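Local coordinates for pyruvate kinase (Toxoplasma gondii, PDB 3GG8), which catalyses the last step of glycolysis, transferring the phosphoryl group of phosphoenolpyruvate to ADP to give pyruvate and ATP, at residues C[148-156]-C[168-177]; C[410-420]-C[433-444]. One frame throughout, in Å; residues are numbered along the deposited sequence.

Interaction 1: residues C[148-156]-C[168-177]; sequences LPQSVKPGN and KVVEVGSDYV
The valines V152 and V169 meet end on, CG1 of V152 at 3.5 Å from CG2 of V169, a close methyl contact. The same V152 methyl also rests against CG2 of V177, 3.9 Å away, and V172 puts CG1 against the carbonyl O of V152; P154 crosses V172 at about a right angle, CD nearest CG1. The P149 ring fits over the turn between the two strands, CB at 3.2 Å from G173 O and CG beside Y176 N. These contacts belong to the small beta domain inserted in the pyruvate kinase barrel (the B domain): the loop 148-156 lies across the hairpin of strands 165-172 and 176-181, with a classic bulge in the first strand, V170 and E171 sharing I178 as their partner. Beside P149, Q150 bends at chi2 (84°), and NE2 donates a nearly straight hydrogen bond to S174 O (2.9 Å), the acceptor lying in the amide plane. At the far end, beside a type II turn from K153 to N156, G155 N and V169 N donate hydrogen bonds to V169 O and N156 O, the second almost head-on at 2.8 Å. N156 OD1 accepts another from K153 N, which meets a lone pair of this side-chain amide oxygen in its plane.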
ATOM      1  N   LEU C 148       2.233 -41.264 -36.340  1.00 33.34           N
ATOM      2  CA  LEU C 148       2.952 -40.059 -36.807  1.00 33.13           C
ATOM      3  C   LEU C 148       2.284 -39.305 -37.985  1.00 33.14           C
ATOM      4  O   LEU C 148       2.099 -38.075 -37.916  1.00 32.93           O
ATOM      5  CB  LEU C 148       4.427 -40.371 -37.123  1.00 32.77           C
ATOM      6  CG  LEU C 148       5.312 -39.225 -37.625  1.00 33.26           C
ATOM      7  CD1 LEU C 148       5.479 -38.136 -36.553  1.00 32.53           C
ATOM      8  CD2 LEU C 148       6.658 -39.736 -38.124  1.00 33.05           C
ATOM      9  N   PRO C 149       1.934 -40.019 -39.071  1.00 33.54           N
ATOM     10  CA  PRO C 149       1.416 -39.290 -40.241  1.00 33.76           C
ATOM     11  C   PRO C 149       0.031 -38.682 -40.012  1.00 34.48           C
ATOM     12  O   PRO C 149      -0.390 -37.796 -40.763  1.00 34.58           O
ATOM     13  CB  PRO C 149       1.352 -40.367 -41.334  1.00 34.00           C
ATOM     14  CG  PRO C 149       2.133 -41.533 -40.812  1.00 33.60           C
ATOM     15  CD  PRO C 149       1.990 -41.472 -39.323  1.00 33.58           C
ATOM     16  N   GLN C 150      -0.651 -39.154 -38.970  1.00 35.05           N
ATOM     17  CA  GLN C 150      -1.957 -38.642 -38.566  1.00 35.50           C
ATOM     18  C   GLN C 150      -1.868 -37.705 -37.342  1.00 35.93           C
ATOM     19  O   GLN C 150      -2.880 -37.376 -36.724  1.00 36.63           O
ATOM     20  CB  GLN C 150      -2.901 -39.817 -38.272  1.00 35.56           C
ATOM     21  CG  GLN C 150      -3.331 -40.633 -39.523  1.00 35.55           C
ATOM     22  CD  GLN C 150      -2.315 -41.700 -39.929  1.00 34.87           C
ATOM     23  OE1 GLN C 150      -1.817 -42.449 -39.091  1.00 33.59           O
ATOM     24  NE2 GLN C 150      -2.023 -41.780 -41.229  1.00 34.67           N
ATOM     25  N   SER C 151      -0.658 -37.279 -36.994  1.00 35.54           N
ATOM     26  CA  SER C 151      -0.448 -36.396 -35.853  1.00 35.41           C
ATOM     27  C   SER C 151       0.217 -35.113 -36.330  1.00 35.28           C
ATOM     28  O   SER C 151      -0.096 -34.008 -35.884  1.00 35.08           O
ATOM     29  CB  SER C 151       0.434 -37.086 -34.805  1.00 35.31           C
ATOM     30  OG  SER C 151      -0.110 -38.341 -34.416  1.00 35.35           O
ATOM     31  N   VAL C 152       1.136 -35.299 -37.260  1.00 35.53           N
ATOM     32  CA  VAL C 152       1.957 -34.255 -37.837  1.00 35.44           C
ATOM     33  C   VAL C 152       1.301 -33.755 -39.138  1.00 36.01           C
ATOM     34  O   VAL C 152       0.574 -34.506 -39.808  1.00 35.99           O
ATOM     35  CB  VAL C 152       3.418 -34.823 -37.982  1.00 35.46           C
ATOM     36  CG1 VAL C 152       3.873 -34.921 -39.405  1.00 34.42           C
ATOM     37  CG2 VAL C 152       4.398 -34.094 -37.081  1.00 34.15           C
ATOM     38  N   LYS C 153       1.499 -32.473 -39.454  1.00 36.43           N
ATOM     39  CA  LYS C 153       0.976 -31.865 -40.685  1.00 37.40           C
ATOM     40  C   LYS C 153       2.085 -31.061 -41.359  1.00 37.03           C
ATOM     41  O   LYS C 153       3.057 -30.703 -40.693  1.00 37.30           O
ATOM     42  CB  LYS C 153      -0.223 -30.946 -40.388  1.00 37.58           C
ATOM     43  CG  LYS C 153      -1.432 -31.647 -39.752  1.00 38.91           C
ATOM     44  CD  LYS C 153      -2.685 -30.771 -39.783  1.00 39.52           C
ATOM     45  CE  LYS C 153      -3.505 -30.910 -38.486  1.00 43.64           C
ATOM     46  NZ  LYS C 153      -3.793 -32.335 -38.077  1.00 45.50           N
ATOM     47  N   PRO C 154       1.957 -30.777 -42.678  1.00 36.76           N
ATOM     48  CA  PRO C 154       2.943 -29.918 -43.350  1.00 36.38           C
ATOM     49  C   PRO C 154       3.244 -28.638 -42.553  1.00 36.23           C
ATOM     50  O   PRO C 154       2.324 -27.943 -42.125  1.00 36.24           O
ATOM     51  CB  PRO C 154       2.249 -29.564 -44.671  1.00 36.50           C
ATOM     52  CG  PRO C 154       1.380 -30.747 -44.965  1.00 36.11           C
ATOM     53  CD  PRO C 154       0.911 -31.248 -43.614  1.00 36.68           C
ATOM     54  N   GLY C 155       4.517 -28.337 -42.340  1.00 35.78           N
ATOM     55  CA  GLY C 155       4.882 -27.121 -41.629  1.00 35.88           C
ATOM     56  C   GLY C 155       5.321 -27.403 -40.211  1.00 35.85           C
ATOM     57  O   GLY C 155       6.092 -26.622 -39.631  1.00 36.24           O
ATOM     58  N   ASN C 156       4.831 -28.518 -39.662  1.00 35.57           N
ATOM     59  CA  ASN C 156       5.259 -29.029 -38.356  1.00 35.32           C
ATOM     60  C   ASN C 156       6.758 -29.327 -38.309  1.00 35.19           C
ATOM     61  O   ASN C 156       7.361 -29.701 -39.311  1.00 35.19           O
ATOM     62  CB  ASN C 156       4.508 -30.319 -37.988  1.00 35.19           C
ATOM     63  CG  ASN C 156       3.191 -30.065 -37.268  1.00 36.37           C
ATOM     64  OD1 ASN C 156       2.129 -30.507 -37.724  1.00 38.01           O
ATOM     65  ND2 ASN C 156       3.247 -29.363 -36.144  1.00 35.79           N
ATOM     66  N   LYS C 168      11.585 -30.160 -41.032  1.00 36.34           N
ATOM     67  CA  LYS C 168      10.255 -29.578 -41.244  1.00 36.56           C
ATOM     68  C   LYS C 168       9.444 -30.543 -42.106  1.00 35.78           C
ATOM     69  O   LYS C 168       9.946 -31.036 -43.122  1.00 35.97           O
ATOM     70  CB  LYS C 168      10.354 -28.207 -41.937  1.00 37.22           C
ATOM     71  CG  LYS C 168       9.171 -27.253 -41.669  1.00 39.08           C
ATOM     72  CD  LYS C 168       8.792 -26.415 -42.900  1.00 42.64           C
ATOM     73  CE  LYS C 168       9.563 -25.085 -43.009  1.00 45.43           C
ATOM     74  NZ  LYS C 168       9.128 -24.055 -41.999  1.00 46.66           N
ATOM     75  N   VAL C 169       8.204 -30.815 -41.701  1.00 34.76           N
ATOM     76  CA  VAL C 169       7.308 -31.703 -42.463  1.00 34.25           C
ATOM     77  C   VAL C 169       6.820 -31.026 -43.757  1.00 33.95           C
ATOM     78  O   VAL C 169       6.279 -29.922 -43.727  1.00 33.76           O
ATOM     79  CB  VAL C 169       6.088 -32.195 -41.615  1.00 33.93           C
ATOM     80  CG1 VAL C 169       5.160 -33.062 -42.451  1.00 34.56           C
ATOM     81  CG2 VAL C 169       6.544 -32.958 -40.376  1.00 33.37           C
ATOM     82  N   VAL C 170       7.010 -31.709 -44.881  1.00 33.71           N
ATOM     83  CA  VAL C 170       6.665 -31.175 -46.194  1.00 34.05           C
ATOM     84  C   VAL C 170       5.378 -31.831 -46.735  1.00 34.38           C
ATOM     85  O   VAL C 170       4.550 -31.169 -47.371  1.00 34.61           O
ATOM     86  CB  VAL C 170       7.874 -31.313 -47.178  1.00 33.75           C
ATOM     87  CG1 VAL C 170       7.440 -31.210 -48.629  1.00 34.82           C
ATOM     88  CG2 VAL C 170       8.924 -30.250 -46.869  1.00 33.52           C
ATOM     89  N   GLU C 171       5.205 -33.119 -46.450  1.00 34.34           N
ATOM     90  CA  GLU C 171       4.081 -33.894 -46.956  1.00 34.62           C
ATOM     91  C   GLU C 171       3.790 -35.048 -46.011  1.00 34.55           C
ATOM     92  O   GLU C 171       4.702 -35.552 -45.354  1.00 34.22           O
ATOM     93  CB  GLU C 171       4.399 -34.436 -48.351  1.00 34.61           C
ATOM     94  CG  GLU C 171       3.618 -35.692 -48.733  1.00 35.20           C
ATOM     95  CD  GLU C 171       3.841 -36.140 -50.179  1.00 35.67           C
ATOM     96  OE1 GLU C 171       3.457 -37.292 -50.503  1.00 37.27           O
ATOM     97  OE2 GLU C 171       4.394 -35.351 -50.981  1.00 35.13           O
ATOM     98  N   VAL C 172       2.520 -35.458 -45.952  1.00 34.46           N
ATOM     99  CA  VAL C 172       2.101 -36.612 -45.152  1.00 34.05           C
ATOM    100  C   VAL C 172       1.401 -37.640 -46.022  1.00 33.68           C
ATOM    101  O   VAL C 172       0.615 -37.286 -46.891  1.00 33.91           O
ATOM    102  CB  VAL C 172       1.181 -36.223 -43.938  1.00 34.30           C
ATOM    103  CG1 VAL C 172       1.889 -35.250 -43.009  1.00 34.27           C
ATOM    104  CG2 VAL C 172      -0.171 -35.645 -44.400  1.00 34.12           C
ATOM    105  N   GLY C 173       1.712 -38.910 -45.803  1.00 33.30           N
ATOM    106  CA  GLY C 173       0.995 -40.010 -46.440  1.00 33.09           C
ATOM    107  C   GLY C 173       0.255 -40.773 -45.363  1.00 32.81           C
ATOM    108  O   GLY C 173       0.106 -40.282 -44.249  1.00 32.83           O
ATOM    109  N   SER C 174      -0.200 -41.980 -45.680  1.00 32.90           N
ATOM    110  CA  SER C 174      -0.873 -42.813 -44.679  1.00 32.94           C
ATOM    111  C   SER C 174       0.096 -43.463 -43.696  1.00 32.35           C
ATOM    112  O   SER C 174      -0.211 -43.592 -42.509  1.00 31.71           O
ATOM    113  CB  SER C 174      -1.730 -43.892 -45.343  1.00 33.27           C
ATOM    114  OG  SER C 174      -1.004 -44.551 -46.367  1.00 35.58           O
ATOM    115  N   ASP C 175       1.258 -43.873 -44.202  1.00 31.86           N
ATOM    116  CA  ASP C 175       2.232 -44.633 -43.416  1.00 31.36           C
ATOM    117  C   ASP C 175       3.640 -44.052 -43.534  1.00 30.53           C
ATOM    118  O   ASP C 175       4.625 -44.777 -43.432  1.00 30.45           O
ATOM    119  CB  ASP C 175       2.225 -46.099 -43.870  1.00 31.54           C
ATOM    120  CG  ASP C 175       2.475 -46.258 -45.374  1.00 33.23           C
ATOM    121  OD1 ASP C 175       2.363 -47.394 -45.879  1.00 33.53           O
ATOM    122  OD2 ASP C 175       2.780 -45.252 -46.062  1.00 36.58           O
ATOM    123  N   TYR C 176       3.722 -42.749 -43.778  1.00 29.88           N
ATOM    124  CA  TYR C 176       4.997 -42.055 -43.973  1.00 29.50           C
ATOM    125  C   TYR C 176       4.794 -40.548 -43.958  1.00 29.40           C
ATOM    126  O   TYR C 176       3.674 -40.045 -44.088  1.00 28.87           O
ATOM    127  CB  TYR C 176       5.663 -42.450 -45.303  1.00 29.11           C
ATOM    128  CG  TYR C 176       5.002 -41.825 -46.516  1.00 29.21           C
ATOM    129  CD1 TYR C 176       3.972 -42.488 -47.182  1.00 30.12           C
ATOM    130  CD2 TYR C 176       5.396 -40.557 -46.993  1.00 29.08           C
ATOM    131  CE1 TYR C 176       3.348 -41.930 -48.288  1.00 29.46           C
ATOM    132  CE2 TYR C 176       4.770 -39.980 -48.097  1.00 28.07           C
ATOM    133  CZ  TYR C 176       3.745 -40.677 -48.740  1.00 29.32           C
ATOM    134  OH  TYR C 176       3.109 -40.142 -49.842  1.00 29.07           O
ATOM    135  N   VAL C 177       5.916 -39.846 -43.850  1.00 29.57           N
ATOM    136  CA  VAL C 177       5.975 -38.395 -43.856  1.00 29.38           C
ATOM    137  C   VAL C 177       7.257 -38.038 -44.618  1.00 29.36           C
ATOM    138  O   VAL C 177       8.292 -38.693 -44.446  1.00 28.77           O
ATOM    139  CB  VAL C 177       5.982 -37.857 -42.386  1.00 29.72           C
ATOM    140  CG1 VAL C 177       6.546 -36.453 -42.286  1.00 30.28           C
ATOM    141  CG2 VAL C 177       4.575 -37.914 -41.788  1.00 29.52           C
TER

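Interaction 2: residues C[410-420]-C[433-444]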
ATOM      1  N   ALA C 410      10.076 -14.342  16.391  1.00 36.34           N
ATOM      2  CA  ALA C 410      10.085 -15.744  16.817  1.00 36.24           C
ATOM      3  C   ALA C 410      11.229 -16.510  16.167  1.00 36.18           C
ATOM      4  O   ALA C 410      11.580 -16.258  15.014  1.00 36.40           O
ATOM      5  CB  ALA C 410       8.759 -16.410  16.509  1.00 35.86           C
ATOM      6  N   ALA C 411      11.804 -17.447  16.913  1.00 36.10           N
ATOM      7  CA  ALA C 411      12.940 -18.221  16.443  1.00 35.86           C
ATOM      8  C   ALA C 411      12.479 -19.301  15.468  1.00 36.16           C
ATOM      9  O   ALA C 411      13.160 -19.589  14.474  1.00 36.34           O
ATOM     10  CB  ALA C 411      13.687 -18.823  17.611  1.00 35.52           C
ATOM     11  N   ILE C 412      11.323 -19.897  15.742  1.00 35.93           N
ATOM     12  CA  ILE C 412      10.753 -20.901  14.830  1.00 36.06           C
ATOM     13  C   ILE C 412       9.231 -20.905  14.835  1.00 35.38           C
ATOM     14  O   ILE C 412       8.603 -20.357  15.740  1.00 34.82           O
ATOM     15  CB  ILE C 412      11.266 -22.355  15.113  1.00 36.49           C
ATOM     16  CG1 ILE C 412      10.941 -22.790  16.542  1.00 36.07           C
ATOM     17  CG2 ILE C 412      12.782 -22.503  14.804  1.00 36.78           C
ATOM     18  CD1 ILE C 412      11.531 -24.148  16.884  1.00 37.30           C
ATOM     19  N   ILE C 413       8.663 -21.517  13.798  1.00 34.95           N
ATOM     20  CA  ILE C 413       7.235 -21.771  13.708  1.00 35.14           C
ATOM     21  C   ILE C 413       7.014 -23.281  13.840  1.00 35.16           C
ATOM     22  O   ILE C 413       7.663 -24.084  13.174  1.00 35.40           O
ATOM     23  CB  ILE C 413       6.615 -21.202  12.384  1.00 35.05           C
ATOM     24  CG1 ILE C 413       6.839 -19.678  12.286  1.00 35.03           C
ATOM     25  CG2 ILE C 413       5.116 -21.516  12.292  1.00 35.27           C
ATOM     26  CD1 ILE C 413       6.402 -19.047  10.940  1.00 35.35           C
ATOM     27  N   LEU C 414       6.136 -23.671  14.741  1.00 35.15           N
ATOM     28  CA  LEU C 414       5.809 -25.077  14.880  1.00 35.53           C
ATOM     29  C   LEU C 414       4.495 -25.294  14.143  1.00 35.34           C
ATOM     30  O   LEU C 414       3.506 -24.589  14.394  1.00 34.95           O
ATOM     31  CB  LEU C 414       5.685 -25.471  16.352  1.00 35.39           C
ATOM     32  CG  LEU C 414       6.845 -25.149  17.304  1.00 36.34           C
ATOM     33  CD1 LEU C 414       6.558 -25.653  18.709  1.00 34.65           C
ATOM     34  CD2 LEU C 414       8.157 -25.731  16.793  1.00 38.92           C
ATOM     35  N   ALA C 415       4.505 -26.238  13.209  1.00 35.27           N
ATOM     36  CA  ALA C 415       3.305 -26.612  12.468  1.00 35.58           C
ATOM     37  C   ALA C 415       2.889 -28.000  12.905  1.00 36.02           C
ATOM     38  O   ALA C 415       3.503 -28.985  12.512  1.00 36.61           O
ATOM     39  CB  ALA C 415       3.562 -26.575  10.963  1.00 35.17           C
ATOM     40  N   LEU C 416       1.874 -28.085  13.753  1.00 36.19           N
ATOM     41  CA  LEU C 416       1.357 -29.373  14.178  1.00 36.05           C
ATOM     42  C   LEU C 416       0.363 -29.823  13.134  1.00 36.39           C
ATOM     43  O   LEU C 416      -0.563 -29.079  12.805  1.00 36.76           O
ATOM     44  CB  LEU C 416       0.689 -29.274  15.545  1.00 35.96           C
ATOM     45  CG  LEU C 416       1.590 -29.201  16.774  1.00 35.79           C
ATOM     46  CD1 LEU C 416       2.288 -27.827  16.853  1.00 34.34           C
ATOM     47  CD2 LEU C 416       0.757 -29.476  18.038  1.00 35.64           C
ATOM     48  N   THR C 417       0.537 -31.033  12.613  1.00 36.42           N
ATOM     49  CA  THR C 417      -0.207 -31.411  11.406  1.00 36.82           C
ATOM     50  C   THR C 417      -0.441 -32.913  11.240  1.00 36.73           C
ATOM     51  O   THR C 417       0.453 -33.732  11.466  1.00 36.91           O
ATOM     52  CB  THR C 417       0.477 -30.832  10.134  1.00 36.72           C
ATOM     53  OG1 THR C 417      -0.374 -31.020   9.003  1.00 36.86           O
ATOM     54  CG2 THR C 417       1.835 -31.503   9.871  1.00 37.31           C
ATOM     55  N   GLU C 418      -1.656 -33.267  10.855  1.00 36.83           N
ATOM     56  CA  GLU C 418      -1.993 -34.660  10.609  1.00 36.93           C
ATOM     57  C   GLU C 418      -1.808 -34.943   9.130  1.00 36.24           C
ATOM     58  O   GLU C 418      -1.039 -35.830   8.763  1.00 36.63           O
ATOM     59  CB  GLU C 418      -3.414 -34.957  11.086  1.00 37.48           C
ATOM     60  CG  GLU C 418      -3.903 -36.407  10.909  1.00 41.63           C
ATOM     61  CD  GLU C 418      -2.981 -37.474  11.526  1.00 46.44           C
ATOM     62  OE1 GLU C 418      -3.079 -38.654  11.107  1.00 46.75           O
ATOM     63  OE2 GLU C 418      -2.161 -37.135  12.416  1.00 48.91           O
ATOM     64  N   THR C 419      -2.461 -34.145   8.282  1.00 35.31           N
ATOM     65  CA  THR C 419      -2.479 -34.384   6.834  1.00 33.77           C
ATOM     66  C   THR C 419      -1.371 -33.648   6.095  1.00 33.47           C
ATOM     67  O   THR C 419      -1.173 -33.872   4.895  1.00 32.74           O
ATOM     68  CB  THR C 419      -3.801 -33.921   6.174  1.00 33.90           C
ATOM     69  OG1 THR C 419      -3.798 -32.486   6.057  1.00 33.01           O
ATOM     70  CG2 THR C 419      -5.045 -34.415   6.934  1.00 32.58           C
ATOM     71  N   GLY C 420      -0.677 -32.751   6.794  1.00 32.98           N
ATOM     72  CA  GLY C 420       0.335 -31.906   6.156  1.00 33.04           C
ATOM     73  C   GLY C 420      -0.165 -30.518   5.786  1.00 33.81           C
ATOM     74  O   GLY C 420       0.646 -29.609   5.534  1.00 33.83           O
ATOM     75  N   GLN C 433      11.427 -17.465   9.276  1.00 35.32           N
ATOM     76  CA  GLN C 433      11.665 -18.435  10.345  1.00 35.12           C
ATOM     77  C   GLN C 433      11.553 -19.853   9.810  1.00 34.97           C
ATOM     78  O   GLN C 433      10.690 -20.130   8.952  1.00 34.61           O
ATOM     79  CB  GLN C 433      10.656 -18.268  11.494  1.00 35.63           C
ATOM     80  CG  GLN C 433      10.675 -16.920  12.226  1.00 35.24           C
ATOM     81  CD  GLN C 433      10.046 -15.795  11.420  1.00 37.20           C
ATOM     82  OE1 GLN C 433       9.138 -16.022  10.615  1.00 37.02           O
ATOM     83  NE2 GLN C 433      10.539 -14.570  11.622  1.00 38.10           N
ATOM     84  N   PRO C 434      12.407 -20.768  10.325  1.00 34.83           N
ATOM     85  CA  PRO C 434      12.273 -22.194  10.050  1.00 34.38           C
ATOM     86  C   PRO C 434      10.912 -22.721  10.486  1.00 34.61           C
ATOM     87  O   PRO C 434      10.361 -22.246  11.475  1.00 34.77           O
ATOM     88  CB  PRO C 434      13.349 -22.810  10.936  1.00 34.70           C
ATOM     89  CG  PRO C 434      14.363 -21.742  11.095  1.00 34.15           C
ATOM     90  CD  PRO C 434      13.561 -20.497  11.201  1.00 34.62           C
ATOM     91  N   ILE C 435      10.370 -23.685   9.742  1.00 34.66           N
ATOM     92  CA  ILE C 435       9.127 -24.351  10.118  1.00 34.56           C
ATOM     93  C   ILE C 435       9.463 -25.770  10.572  1.00 34.75           C
ATOM     94  O   ILE C 435      10.137 -26.502   9.857  1.00 34.93           O
ATOM     95  CB  ILE C 435       8.104 -24.385   8.939  1.00 34.87           C
ATOM     96  CG1 ILE C 435       7.869 -22.968   8.376  1.00 34.80           C
ATOM     97  CG2 ILE C 435       6.788 -25.044   9.363  1.00 33.90           C
ATOM     98  CD1 ILE C 435       7.306 -22.962   6.952  1.00 34.30           C
ATOM     99  N   LEU C 436       9.038 -26.135  11.781  1.00 34.78           N
ATOM    100  CA  LEU C 436       9.147 -27.508  12.230  1.00 34.67           C
ATOM    101  C   LEU C 436       7.751 -28.122  12.246  1.00 34.38           C
ATOM    102  O   LEU C 436       6.909 -27.776  13.075  1.00 34.19           O
ATOM    103  CB  LEU C 436       9.840 -27.590  13.594  1.00 34.98           C
ATOM    104  CG  LEU C 436      10.001 -28.948  14.301  1.00 35.05           C
ATOM    105  CD1 LEU C 436      10.770 -30.004  13.486  1.00 33.90           C
ATOM    106  CD2 LEU C 436      10.677 -28.718  15.670  1.00 35.16           C
ATOM    107  N   ALA C 437       7.506 -28.988  11.274  1.00 33.83           N
ATOM    108  CA  ALA C 437       6.256 -29.713  11.166  1.00 34.11           C
ATOM    109  C   ALA C 437       6.271 -30.935  12.084  1.00 34.21           C
ATOM    110  O   ALA C 437       7.166 -31.787  11.988  1.00 34.55           O
ATOM    111  CB  ALA C 437       6.026 -30.123   9.734  1.00 33.38           C
ATOM    112  N   LEU C 438       5.279 -31.014  12.974  1.00 34.75           N
ATOM    113  CA  LEU C 438       5.146 -32.134  13.930  1.00 34.68           C
ATOM    114  C   LEU C 438       3.929 -32.962  13.575  1.00 34.98           C
ATOM    115  O   LEU C 438       2.835 -32.418  13.387  1.00 35.76           O
ATOM    116  CB  LEU C 438       5.029 -31.622  15.363  1.00 34.90           C
ATOM    117  CG  LEU C 438       6.128 -30.666  15.860  1.00 36.12           C
ATOM    118  CD1 LEU C 438       5.675 -29.947  17.122  1.00 36.02           C
ATOM    119  CD2 LEU C 438       7.446 -31.403  16.103  1.00 37.32           C
ATOM    120  N   SER C 439       4.116 -34.276  13.470  1.00 34.23           N
ATOM    121  CA  SER C 439       3.070 -35.144  12.956  1.00 34.00           C
ATOM    122  C   SER C 439       3.205 -36.565  13.501  1.00 33.37           C
ATOM    123  O   SER C 439       4.307 -37.059  13.721  1.00 33.71           O
ATOM    124  CB  SER C 439       3.110 -35.149  11.423  1.00 33.83           C
ATOM    125  OG  SER C 439       1.943 -35.722  10.867  1.00 34.41           O
ATOM    126  N   ALA C 440       2.083 -37.228  13.722  1.00 32.61           N
ATOM    127  CA  ALA C 440       2.148 -38.619  14.150  1.00 32.21           C
ATOM    128  C   ALA C 440       2.121 -39.529  12.930  1.00 32.07           C
ATOM    129  O   ALA C 440       2.414 -40.715  13.026  1.00 32.06           O
ATOM    130  CB  ALA C 440       1.012 -38.943  15.118  1.00 31.96           C
ATOM    131  N   SER C 441       1.789 -38.953  11.779  1.00 32.10           N
ATOM    132  CA  SER C 441       1.604 -39.724  10.558  1.00 32.68           C
ATOM    133  C   SER C 441       2.890 -39.830   9.738  1.00 32.95           C
ATOM    134  O   SER C 441       3.430 -38.829   9.273  1.00 32.56           O
ATOM    135  CB  SER C 441       0.464 -39.151   9.725  1.00 32.12           C
ATOM    136  OG  SER C 441       0.725 -39.348   8.356  1.00 32.98           O
ATOM    137  N   GLU C 442       3.368 -41.062   9.583  1.00 33.47           N
ATOM    138  CA  GLU C 442       4.605 -41.349   8.853  1.00 34.35           C
ATOM    139  C   GLU C 442       4.590 -40.898   7.382  1.00 34.16           C
ATOM    140  O   GLU C 442       5.573 -40.309   6.899  1.00 34.35           O
ATOM    141  CB  GLU C 442       4.922 -42.847   8.941  1.00 34.86           C
ATOM    142  CG  GLU C 442       6.405 -43.165   8.779  1.00 37.67           C
ATOM    143  CD  GLU C 442       6.789 -44.504   9.375  1.00 40.77           C
ATOM    144  OE1 GLU C 442       7.224 -45.365   8.582  1.00 43.80           O
ATOM    145  OE2 GLU C 442       6.652 -44.708  10.616  1.00 39.93           O
ATOM    146  N   SER C 443       3.489 -41.156   6.676  1.00 33.66           N
ATOM    147  CA  SER C 443       3.398 -40.758   5.282  1.00 33.89           C
ATOM    148  C   SER C 443       3.356 -39.229   5.130  1.00 33.80           C
ATOM    149  O   SER C 443       3.999 -38.682   4.230  1.00 33.65           O
ATOM    150  CB  SER C 443       2.247 -41.463   4.556  1.00 33.91           C
ATOM    151  OG  SER C 443       1.012 -41.147   5.146  1.00 35.33           O
ATOM    152  N   THR C 444       2.660 -38.547   6.042  1.00 33.42           N
ATOM    153  CA  THR C 444       2.679 -37.078   6.064  1.00 32.96           C
ATOM    154  C   THR C 444       4.089 -36.526   6.267  1.00 32.94           C
ATOM    155  O   THR C 444       4.506 -35.630   5.540  1.00 33.28           O
ATOM    156  CB  THR C 444       1.693 -36.490   7.103  1.00 33.17           C
ATOM    157  OG1 THR C 444       0.366 -36.594   6.592  1.00 33.06           O
ATOM    158  CG2 THR C 444       1.955 -35.011   7.375  1.00 31.21           C
TER
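With OG anti to the backbone N (chi1 -167°), S439 swings its hydroxyl onto T417 O, donating a hydrogen bond of 2.6 Å. T444 sets OG1 anti to its carbonyl carbon (chi1 -76°), from where it donates a hydrogen bond of 2.7 Å to an in-plane lone pair of E418 O; its CG2 lies against the backbone N of G420, the N-cap residue of helix 421-427. S441 caps the helix carrying T444, its OG accepting from T444 N. These bonds follow a run of parallel pairing between strands 412-416 and 435-439, whose axes are inclined by 24° and approach to 4.5 Å. I413 N donates a hydrogen bond to P434 O, I413 O accepts one from L436 N at 2.8 Å, and A415 and T417 continue the ladder with L436 and L438. L414 lies side by side with L436, CD2 against CB, and L416 does the same with L438, CD1 to CD1 at 4.0 Å; helix 465-478 covers L416 and L438. On the other face the A415 methyl sits 3.9 Å from CG2 of I435. Strands 412-416 and 435-439, joined through helix 421-427, form a beta-alpha-beta crossover in the C-terminal alpha/beta domain. At the opposite end, P434 crosses I412 at about a right angle. T417 OG1 is held by E496, which also accepts from the backbone N of E418 and T419. Past the ladder, hydroxyls thus replace peptide N-H donors: the S439 bond holds the two strand ends together, and the T444 bond fastens the loop after T417 to the first turn of helix 442-447.

In the fold
Interactions 1 and 2 lie on opposite sides of the chain's centre and come in series along the sequence; their centres are 54 Å apart and their nearest atoms about 39 Å. Interaction 1 is peripheral, its centre about 34 Å from that of the chain, whereas interaction 2 is buried and about 21 Å from it. Between them stands the eight-stranded parallel barrel. In pyruvate kinases the active site lies between this barrel and the B domain, which moves as a lid. T417 to G420 of interaction 2 probably correspond to the loop that grips the effector phosphate in fructose-1,6-bisphosphate-regulated relatives, though no effector is part of the contact. Neither contact touches another subunit of the tetramer.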